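Local coordinates for glucose-6-phosphate isomerase (Plasmodium falciparum, PDB 3QKI), which probably catalyses the reversible conversion of alpha-D-glucose 6-phosphate to beta-D-fructose 6-phosphate, an early step of glycolysis that also serves gluconeogenesis, at residues I235-V245 and I264-I272; Y190-N198 and N210-F218. All coordinates share one frame; numbering follows the deposited sequence.

Going from the N terminus, the chain reaches interaction 2 first: helix 179-197, which follows strand 168-172, meets the loop that leads into strand 219-223, and the contact closes the irregular excursion of residues 199-209. Only after this does interaction 1 begin, where the turn and strand start at 235-245 take up the C-terminal end of helix 255-268, closing a loop of 18 residues. The two are in series, neither nesting nor crossing. Interaction 1 packs a helix on a strand of the five-stranded parallel sheet, while interaction 2 ties a helix to the loop that leads into its edge strand 219-223. They also meet across the dimer: Gln236 of the second subunit packs on Tyr193 and Tyr212.

Interaction 1 (I235-V245 and I264-I272); sequences IQNLDQYDTLV and IKKWLSLKI
The indole of Trp267 lies sandwiched between Gln240 and Ile235. On one face Gln240 CG sits 3.5 Å from the centroid of the six-membered ring, a CH-pi contact, and the Gln240 amide continues over the indole almost parallel to it. Over the opposite face Ile235 CG2 stands 3.6 Å from the centroid of the five-membered ring; the same methyl is pressed tightly on Ile264 CD1, at 3.5 Å. Leu238 O and Thr243 CG2 border the indole in its plane, as does water 1, which donates to Ile235 O and Leu238 O and accepts only a weak bond from Trp267 NE1.

A bend at chi2 (91°) folds the Gln240 amide back over the ring, and NE2 gives a nearly straight bond of 2.8 Å to Trp267 O (165°). Leu270 N reaches that oxygen from the other face of its carbonyl plane.

Further out, Lys271 crosses the Tyr241 ring with CD over one face, and its NZ forms a 2.8 Å salt bridge with Asp239 OD1. This oxygen also takes Tyr241 N, from the opposite side of the carboxylate, making an Asx turn. Water 2 links Tyr241 OH to Lys271 O.

Deeper, Val245 CG2 packs 3.6 Å from Ile264 CG2 and also touches Leu268 CD1. Phe208 of the second subunit packs on Ile235 and Leu270. Helix 264-268 runs back at 153° to strand 243-245, the beta-alpha arrangement of the parallel sheet in an SIS-type sugar isomerase domain; Ser249, a fructose 6-phosphate-binding residue although no sugar is bound to this chain, follows the strand.

Interaction 2 (Y190-N198 and N210-F218); sequences YYYYNMELN and NNYDQDNVF
Asn198 grips the backbone of Asn211 with both ends of its amide: OD1 accepts from Asn211 N at 2.8 Å, and ND2 donates to Asn211 O at 2.9 Å in an almost straight bond (173°). ND2 also donates to Tyr193 O, which ties the same side chain to the last turn of the helix just before it. Gln214 NE2 meets Asn211 O from the opposite face of that carbonyl. A second hydrogen-bonded group centres on Asn194 OD1, which takes Tyr212 OH at 2.6 Å and, weakly, Asn210 ND2, whose stronger partner is Asn200. Tyr192 OH donates to Asn216 O at 2.6 Å, the acceptor lying at the edge of the ring.

These bonds hold the end of helix 179-197 against the returning loop, within the beta-alpha-beta crossover that joins neighbouring parallel strands 168-172 and 219-223.

Among flat groups, the Asn198 and Asn210 amides stack. The Tyr212 ring brings its edge to Tyr193 CB, 3.5 Å from CE1, with the two rings steeply inclined at 76°; its CE1 also nears the edge of the Tyr190 ring. Apolar contacts come from Val217: with CG1 anti to the backbone N (chi1 174°), CG1 meets Tyr193 CE1 and CG2 touches Leu197 CD1 at 3.6 Å.

Waters bridge Tyr193 OH to Phe218 O and Leu197 O to Gln214 OE1; a third, weakly held, lies between Asn198 OD1 and Gln214 NE2. Asn232 of the second subunit packs on Tyr190.

Interaction 1 (I235-V245 and I264-I272)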
loop_
_atom_site.group_PDB
_atom_site.type_symbol
_atom_site.label_atom_id
_atom_site.label_comp_id
_atom_site.label_asym_id
_atom_site.label_seq_id
_atom_site.Cartn_x
_atom_site.Cartn_y
_atom_site.Cartn_z
ATOM N N ILE A 235 -2.035 -3.886 21.621
ATOM C CA ILE A 235 -1.703 -4.328 23.001
ATOM C C ILE A 235 -0.715 -5.481 23.155
ATOM O O ILE A 235 -0.233 -5.712 24.264
ATOM C CB ILE A 235 -2.975 -4.613 23.795
ATOM C CG1 ILE A 235 -3.764 -5.820 23.191
ATOM C CG2 ILE A 235 -3.800 -3.345 23.894
ATOM C CD1 ILE A 235 -4.533 -6.566 24.091
ATOM N N GLN A 236 -0.437 -6.202 22.049
ATOM C CA GLN A 236 0.518 -7.314 21.913
ATOM C C GLN A 236 1.792 -7.122 22.766
ATOM O O GLN A 236 2.558 -6.215 22.424
ATOM C CB GLN A 236 0.927 -7.358 20.419
ATOM C CG GLN A 236 2.080 -8.298 20.066
ATOM C CD GLN A 236 1.547 -9.585 19.532
ATOM O OE1 GLN A 236 0.719 -10.242 20.162
ATOM N NE2 GLN A 236 1.945 -9.926 18.316
ATOM N N ASN A 237 2.051 -7.964 23.791
ATOM C CA ASN A 237 3.271 -7.926 24.628
ATOM C C ASN A 237 3.528 -6.600 25.363
ATOM O O ASN A 237 4.668 -6.311 25.742
ATOM C CB ASN A 237 4.524 -8.346 23.833
ATOM C CG ASN A 237 4.498 -9.768 23.373
ATOM O OD1 ASN A 237 4.519 -10.030 22.172
ATOM N ND2 ASN A 237 4.473 -10.705 24.325
ATOM N N LEU A 238 2.476 -5.796 25.558
ATOM C CA LEU A 238 2.644 -4.506 26.232
ATOM C C LEU A 238 2.155 -4.633 27.651
ATOM O O LEU A 238 1.136 -5.288 27.890
ATOM C CB LEU A 238 1.884 -3.355 25.506
ATOM C CG LEU A 238 2.387 -2.890 24.122
ATOM C CD1 LEU A 238 1.870 -1.508 23.781
ATOM C CD2 LEU A 238 3.890 -2.865 24.027
ATOM N N ASP A 239 2.869 -3.990 28.591
ATOM C CA ASP A 239 2.410 -3.950 29.975
ATOM C C ASP A 239 1.708 -2.598 30.138
ATOM O O ASP A 239 2.283 -1.569 29.763
ATOM C CB ASP A 239 3.601 -4.077 30.960
ATOM C CG ASP A 239 3.249 -4.138 32.445
ATOM O OD1 ASP A 239 2.113 -3.772 32.808
ATOM O OD2 ASP A 239 4.117 -4.551 33.245
ATOM N N GLN A 240 0.455 -2.608 30.678
ATOM C CA GLN A 240 -0.330 -1.385 30.931
ATOM C C GLN A 240 0.469 -0.371 31.740
ATOM O O GLN A 240 0.376 0.817 31.462
ATOM C CB GLN A 240 -1.623 -1.694 31.685
ATOM C CG GLN A 240 -2.675 -2.420 30.863
ATOM C CD GLN A 240 -2.569 -3.919 30.954
ATOM O OE1 GLN A 240 -1.485 -4.480 31.033
ATOM N NE2 GLN A 240 -3.706 -4.599 30.916
ATOM N N TYR A 241 1.279 -0.850 32.713
ATOM C CA TYR A 241 2.103 -0.011 33.588
ATOM C C TYR A 241 3.184 0.809 32.889
ATOM O O TYR A 241 3.623 1.804 33.463
ATOM C CB TYR A 241 2.721 -0.819 34.743
ATOM C CG TYR A 241 1.754 -1.443 35.732
ATOM C CD1 TYR A 241 0.633 -0.751 36.170
ATOM C CD2 TYR A 241 2.046 -2.659 36.346
ATOM C CE1 TYR A 241 -0.222 -1.287 37.129
ATOM C CE2 TYR A 241 1.199 -3.209 37.311
ATOM C CZ TYR A 241 0.067 -2.516 37.706
ATOM O OH TYR A 241 -0.783 -3.062 38.645
ATOM N N ASP A 242 3.626 0.408 31.671
ATOM C CA ASP A 242 4.659 1.115 30.893
ATOM C C ASP A 242 4.085 1.977 29.770
ATOM O O ASP A 242 4.845 2.620 29.043
ATOM C CB ASP A 242 5.565 0.070 30.196
ATOM C CG ASP A 242 6.304 -0.892 31.081
ATOM O OD1 ASP A 242 6.792 -0.461 32.146
ATOM O OD2 ASP A 242 6.471 -2.066 30.670
ATOM N N THR A 243 2.775 1.935 29.582
ATOM C CA THR A 243 2.082 2.499 28.427
ATOM C C THR A 243 1.365 3.841 28.590
ATOM O O THR A 243 0.465 3.973 29.416
ATOM C CB THR A 243 1.138 1.412 27.880
ATOM O OG1 THR A 243 1.878 0.192 27.733
ATOM C CG2 THR A 243 0.471 1.804 26.551
ATOM N N LEU A 244 1.711 4.790 27.715
ATOM C CA LEU A 244 1.046 6.083 27.584
ATOM C C LEU A 244 0.076 5.952 26.390
ATOM O O LEU A 244 0.449 5.421 25.351
ATOM C CB LEU A 244 2.052 7.214 27.339
ATOM C CG LEU A 244 1.444 8.633 27.284
ATOM C CD1 LEU A 244 0.948 9.086 28.644
ATOM C CD2 LEU A 244 2.410 9.621 26.708
ATOM N N VAL A 245 -1.176 6.381 26.561
ATOM C CA VAL A 245 -2.181 6.319 25.523
ATOM C C VAL A 245 -2.533 7.743 25.068
ATOM O O VAL A 245 -2.905 8.581 25.894
ATOM C CB VAL A 245 -3.408 5.531 26.023
ATOM C CG1 VAL A 245 -4.507 5.483 24.978
ATOM C CG2 VAL A 245 -3.012 4.114 26.453
ATOM N N ILE A 264 -9.256 0.626 24.902
ATOM C CA ILE A 264 -7.909 0.741 25.459
ATOM C C ILE A 264 -7.947 1.200 26.923
ATOM O O ILE A 264 -7.105 0.763 27.715
ATOM C CB ILE A 264 -6.931 1.522 24.541
ATOM C CG1 ILE A 264 -6.678 0.730 23.229
ATOM C CG2 ILE A 264 -5.597 1.886 25.243
ATOM C CD1 ILE A 264 -5.951 -0.671 23.390
ATOM N N LYS A 265 -8.945 2.015 27.284
ATOM C CA LYS A 265 -9.132 2.447 28.670
ATOM C C LYS A 265 -9.528 1.211 29.520
ATOM O O LYS A 265 -9.028 1.070 30.629
ATOM C CB LYS A 265 -10.197 3.543 28.773
ATOM C CG LYS A 265 -10.356 4.112 30.179
ATOM C CD LYS A 265 -11.492 5.121 30.188
ATOM C CE LYS A 265 -11.573 5.861 31.485
ATOM N NZ LYS A 265 -12.843 6.632 31.568
ATOM N N LYS A 266 -10.383 0.307 28.974
ATOM C CA LYS A 266 -10.758 -0.945 29.629
ATOM C C LYS A 266 -9.501 -1.820 29.813
ATOM O O LYS A 266 -9.312 -2.364 30.896
ATOM C CB LYS A 266 -11.814 -1.716 28.811
ATOM C CG LYS A 266 -13.210 -1.112 28.873
ATOM C CD LYS A 266 -14.037 -1.680 29.993
ATOM C CE LYS A 266 -15.286 -0.856 30.243
ATOM N NZ LYS A 266 -16.324 -1.068 29.197
ATOM N N TRP A 267 -8.625 -1.910 28.782
ATOM C CA TRP A 267 -7.370 -2.670 28.852
ATOM C C TRP A 267 -6.442 -2.063 29.932
ATOM O O TRP A 267 -5.896 -2.816 30.749
ATOM C CB TRP A 267 -6.678 -2.712 27.480
ATOM C CG TRP A 267 -5.283 -3.284 27.491
ATOM C CD1 TRP A 267 -4.934 -4.606 27.576
ATOM C CD2 TRP A 267 -4.056 -2.548 27.414
ATOM N NE1 TRP A 267 -3.568 -4.738 27.572
ATOM C CE2 TRP A 267 -3.000 -3.492 27.443
ATOM C CE3 TRP A 267 -3.741 -1.176 27.357
ATOM C CZ2 TRP A 267 -1.657 -3.116 27.339
ATOM C CZ3 TRP A 267 -2.404 -0.801 27.256
ATOM C CH2 TRP A 267 -1.378 -1.764 27.259
ATOM N N LEU A 268 -6.284 -0.709 29.945
ATOM C CA LEU A 268 -5.468 -0.045 30.980
ATOM C C LEU A 268 -6.017 -0.375 32.389
ATOM O O LEU A 268 -5.231 -0.658 33.295
ATOM C CB LEU A 268 -5.448 1.497 30.824
ATOM C CG LEU A 268 -4.596 2.131 29.723
ATOM C CD1 LEU A 268 -4.773 3.662 29.763
ATOM C CD2 LEU A 268 -3.103 1.772 29.869
ATOM N N SER A 269 -7.358 -0.353 32.552
ATOM C CA SER A 269 -8.062 -0.578 33.823
ATOM C C SER A 269 -8.015 -2.010 34.352
ATOM O O SER A 269 -8.458 -2.261 35.467
ATOM C CB SER A 269 -9.501 -0.080 33.749
ATOM O OG SER A 269 -9.495 1.311 33.479
ATOM N N LEU A 270 -7.478 -2.942 33.576
ATOM C CA LEU A 270 -7.280 -4.312 34.033
ATOM C C LEU A 270 -6.184 -4.298 35.116
ATOM O O LEU A 270 -6.207 -5.132 36.017
ATOM C CB LEU A 270 -6.863 -5.234 32.864
ATOM C CG LEU A 270 -7.923 -5.462 31.772
ATOM C CD1 LEU A 270 -7.341 -6.205 30.613
ATOM C CD2 LEU A 270 -9.135 -6.224 32.288
ATOM N N LYS A 271 -5.271 -3.316 35.048
ATOM C CA LYS A 271 -4.154 -3.161 35.986
ATOM C C LYS A 271 -4.166 -1.822 36.710
ATOM O O LYS A 271 -3.774 -1.787 37.871
ATOM C CB LYS A 271 -2.802 -3.330 35.263
ATOM C CG LYS A 271 -2.568 -4.717 34.660
ATOM C CD LYS A 271 -1.267 -5.311 35.194
ATOM C CE LYS A 271 -0.268 -5.581 34.117
ATOM N NZ LYS A 271 1.113 -5.655 34.660
ATOM N N ILE A 272 -4.540 -0.711 36.018
ATOM C CA ILE A 272 -4.539 0.649 36.578
ATOM C C ILE A 272 -5.985 0.986 36.960
ATOM O O ILE A 272 -6.792 1.394 36.127
ATOM C CB ILE A 272 -3.858 1.658 35.626
ATOM C CG1 ILE A 272 -2.495 1.109 35.150
ATOM C CG2 ILE A 272 -3.704 3.038 36.295
ATOM C CD1 ILE A 272 -1.877 1.849 33.954
HETATM O O HOH W 1 -0.892 -6.838 26.938
HETATM O O HOH W 2 -3.233 -4.440 39.422
#

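Interaction 2 (Y190-N198 and N210-F218)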
loop_
_atom_site.group_PDB
_atom_site.type_symbol
_atom_site.label_atom_id
_atom_site.label_comp_id
_atom_site.label_asym_id
_atom_site.label_seq_id
_atom_site.Cartn_x
_atom_site.Cartn_y
_atom_site.Cartn_z
ATOM N N TYR A 190 14.989 5.263 12.753
ATOM C CA TYR A 190 16.344 4.729 12.599
ATOM C C TYR A 190 17.369 5.817 12.535
ATOM O O TYR A 190 18.482 5.604 12.993
ATOM C CB TYR A 190 16.459 3.720 11.445
ATOM C CG TYR A 190 15.866 2.391 11.848
ATOM C CD1 TYR A 190 16.516 1.565 12.766
ATOM C CD2 TYR A 190 14.601 2.007 11.410
ATOM C CE1 TYR A 190 15.970 0.345 13.159
ATOM C CE2 TYR A 190 14.032 0.792 11.816
ATOM C CZ TYR A 190 14.730 -0.041 12.680
ATOM O OH TYR A 190 14.156 -1.223 13.118
ATOM N N TYR A 191 16.995 7.022 12.035
ATOM C CA TYR A 191 17.945 8.139 12.041
ATOM C C TYR A 191 18.203 8.513 13.511
ATOM O O TYR A 191 19.346 8.661 13.935
ATOM C CB TYR A 191 17.403 9.326 11.247
ATOM C CG TYR A 191 18.344 10.508 11.246
ATOM C CD1 TYR A 191 18.190 11.545 12.157
ATOM C CD2 TYR A 191 19.415 10.571 10.359
ATOM C CE1 TYR A 191 19.070 12.627 12.183
ATOM C CE2 TYR A 191 20.316 11.641 10.385
ATOM C CZ TYR A 191 20.139 12.663 11.304
ATOM O OH TYR A 191 20.998 13.728 11.334
ATOM N N TYR A 192 17.126 8.581 14.302
ATOM C CA TYR A 192 17.203 8.868 15.707
ATOM C C TYR A 192 17.992 7.759 16.468
ATOM O O TYR A 192 18.939 8.082 17.187
ATOM C CB TYR A 192 15.781 9.056 16.234
ATOM C CG TYR A 192 15.653 9.027 17.738
ATOM C CD1 TYR A 192 16.095 10.100 18.523
ATOM C CD2 TYR A 192 15.063 7.944 18.381
ATOM C CE1 TYR A 192 15.944 10.088 19.909
ATOM C CE2 TYR A 192 14.924 7.915 19.759
ATOM C CZ TYR A 192 15.362 8.990 20.521
ATOM O OH TYR A 192 15.199 8.934 21.880
ATOM N N TYR A 193 17.665 6.469 16.262
ATOM C CA TYR A 193 18.397 5.394 16.971
ATOM C C TYR A 193 19.869 5.310 16.605
ATOM O O TYR A 193 20.702 5.111 17.482
ATOM C CB TYR A 193 17.826 4.002 16.707
ATOM C CG TYR A 193 16.355 3.778 16.936
ATOM C CD1 TYR A 193 15.689 4.388 18.000
ATOM C CD2 TYR A 193 15.652 2.841 16.178
ATOM C CE1 TYR A 193 14.325 4.180 18.209
ATOM C CE2 TYR A 193 14.312 2.578 16.419
ATOM C CZ TYR A 193 13.646 3.255 17.423
ATOM O OH TYR A 193 12.310 2.963 17.637
ATOM N N ASN A 194 20.174 5.395 15.306
ATOM C CA ASN A 194 21.515 5.180 14.767
ATOM C C ASN A 194 22.436 6.387 14.899
ATOM O O ASN A 194 23.567 6.227 15.366
ATOM C CB ASN A 194 21.457 4.682 13.307
ATOM C CG ASN A 194 20.696 3.385 13.154
ATOM O OD1 ASN A 194 20.382 2.702 14.134
ATOM N ND2 ASN A 194 20.385 3.014 11.923
ATOM N N MET A 195 21.973 7.560 14.429
ATOM C CA MET A 195 22.750 8.803 14.429
ATOM C C MET A 195 22.768 9.491 15.784
ATOM O O MET A 195 23.780 10.062 16.156
ATOM C CB MET A 195 22.261 9.746 13.306
ATOM C CG MET A 195 23.002 9.569 11.992
ATOM S SD MET A 195 23.157 7.867 11.374
ATOM C CE MET A 195 21.670 7.649 10.598
ATOM N N GLU A 196 21.651 9.467 16.505
ATOM C CA GLU A 196 21.576 10.113 17.803
ATOM C C GLU A 196 21.912 9.164 18.975
ATOM O O GLU A 196 22.920 9.367 19.632
ATOM C CB GLU A 196 20.226 10.817 18.007
ATOM C CG GLU A 196 20.123 11.529 19.347
ATOM C CD GLU A 196 18.993 12.525 19.509
ATOM O OE1 GLU A 196 18.475 13.052 18.494
ATOM O OE2 GLU A 196 18.643 12.800 20.678
ATOM N N LEU A 197 21.107 8.140 19.227
ATOM C CA LEU A 197 21.360 7.251 20.364
ATOM C C LEU A 197 22.654 6.432 20.262
ATOM O O LEU A 197 23.353 6.301 21.264
ATOM C CB LEU A 197 20.165 6.339 20.671
ATOM C CG LEU A 197 18.817 7.017 20.857
ATOM C CD1 LEU A 197 17.788 6.004 21.254
ATOM C CD2 LEU A 197 18.873 8.139 21.903
ATOM N N ASN A 198 22.978 5.917 19.061
ATOM C CA ASN A 198 24.168 5.107 18.839
ATOM C C ASN A 198 25.328 5.902 18.274
ATOM O O ASN A 198 26.419 5.359 18.136
ATOM C CB ASN A 198 23.845 3.830 18.027
ATOM C CG ASN A 198 23.069 2.826 18.841
ATOM O OD1 ASN A 198 23.643 2.058 19.590
ATOM N ND2 ASN A 198 21.733 2.794 18.714
ATOM N N ASN A 210 24.868 -1.755 17.224
ATOM C CA ASN A 210 23.931 -0.720 17.678
ATOM C C ASN A 210 22.959 -1.312 18.671
ATOM O O ASN A 210 22.482 -2.446 18.485
ATOM C CB ASN A 210 23.152 -0.111 16.510
ATOM C CG ASN A 210 23.884 0.969 15.754
ATOM O OD1 ASN A 210 25.034 1.309 16.023
ATOM N ND2 ASN A 210 23.210 1.554 14.784
ATOM N N ASN A 211 22.701 -0.569 19.740
ATOM C CA ASN A 211 21.802 -0.990 20.805
ATOM C C ASN A 211 20.428 -0.337 20.612
ATOM O O ASN A 211 20.345 0.878 20.410
ATOM C CB ASN A 211 22.405 -0.617 22.166
ATOM C CG ASN A 211 21.741 -1.356 23.296
ATOM O OD1 ASN A 211 20.586 -1.097 23.652
ATOM N ND2 ASN A 211 22.441 -2.320 23.862
ATOM N N TYR A 212 19.364 -1.153 20.678
ATOM C CA TYR A 212 17.980 -0.707 20.507
ATOM C C TYR A 212 17.131 -0.908 21.777
ATOM O O TYR A 212 15.943 -0.614 21.774
ATOM C CB TYR A 212 17.344 -1.332 19.229
ATOM C CG TYR A 212 18.095 -0.947 17.959
ATOM C CD1 TYR A 212 17.890 0.289 17.346
ATOM C CD2 TYR A 212 19.045 -1.801 17.400
ATOM C CE1 TYR A 212 18.602 0.659 16.205
ATOM C CE2 TYR A 212 19.776 -1.433 16.267
ATOM C CZ TYR A 212 19.560 -0.193 15.682
ATOM O OH TYR A 212 20.264 0.186 14.563
ATOM N N ASP A 213 17.749 -1.388 22.857
ATOM C CA ASP A 213 17.086 -1.621 24.138
ATOM C C ASP A 213 17.752 -0.701 25.150
ATOM O O ASP A 213 18.600 -1.103 25.939
ATOM C CB ASP A 213 17.145 -3.117 24.548
ATOM C CG ASP A 213 16.466 -3.467 25.862
ATOM O OD1 ASP A 213 15.576 -2.691 26.302
ATOM O OD2 ASP A 213 16.798 -4.538 26.436
ATOM N N GLN A 214 17.424 0.565 25.050
ATOM C CA GLN A 214 17.986 1.596 25.908
ATOM C C GLN A 214 16.930 2.677 26.198
ATOM O O GLN A 214 15.812 2.605 25.677
ATOM C CB GLN A 214 19.286 2.173 25.310
ATOM C CG GLN A 214 19.133 2.794 23.919
ATOM C CD GLN A 214 20.426 3.412 23.475
ATOM O OE1 GLN A 214 20.838 4.455 23.982
ATOM N NE2 GLN A 214 21.089 2.792 22.514
ATOM N N ASP A 215 17.264 3.640 27.072
ATOM C CA ASP A 215 16.374 4.747 27.436
ATOM C C ASP A 215 15.876 5.471 26.202
ATOM O O ASP A 215 16.615 5.667 25.238
ATOM C CB ASP A 215 17.142 5.790 28.279
ATOM C CG ASP A 215 17.336 5.461 29.739
ATOM O OD1 ASP A 215 18.046 6.227 30.424
ATOM O OD2 ASP A 215 16.757 4.445 30.209
ATOM N N ASN A 216 14.640 5.940 26.274
ATOM C CA ASN A 216 14.039 6.742 25.207
ATOM C C ASN A 216 13.958 6.108 23.823
ATOM O O ASN A 216 14.049 6.791 22.800
ATOM C CB ASN A 216 14.518 8.210 25.226
ATOM C CG ASN A 216 14.278 8.877 26.561
ATOM O OD1 ASN A 216 13.318 8.580 27.276
ATOM N ND2 ASN A 216 15.142 9.786 26.930
ATOM N N VAL A 217 13.776 4.775 23.815
ATOM C CA VAL A 217 13.446 3.994 22.639
ATOM C C VAL A 217 12.001 3.617 22.945
ATOM O O VAL A 217 11.743 2.653 23.679
ATOM C CB VAL A 217 14.328 2.751 22.370
ATOM C CG1 VAL A 217 13.786 1.946 21.196
ATOM C CG2 VAL A 217 15.766 3.156 22.124
ATOM N N PHE A 218 11.071 4.424 22.454
ATOM C CA PHE A 218 9.644 4.188 22.715
ATOM C C PHE A 218 9.022 3.208 21.740
ATOM O O PHE A 218 9.260 3.288 20.528
ATOM C CB PHE A 218 8.877 5.511 22.706
ATOM C CG PHE A 218 9.232 6.402 23.871
ATOM C CD1 PHE A 218 8.490 6.363 25.051
ATOM C CD2 PHE A 218 10.297 7.289 23.791
ATOM C CE1 PHE A 218 8.814 7.201 26.125
ATOM C CE2 PHE A 218 10.634 8.098 24.874
ATOM C CZ PHE A 218 9.886 8.058 26.030
HETATM O O HOH W 3 10.685 4.543 18.725
HETATM O O HOH W 4 22.298 6.814 23.750
HETATM O O HOH W 5 23.998 2.748 22.855
#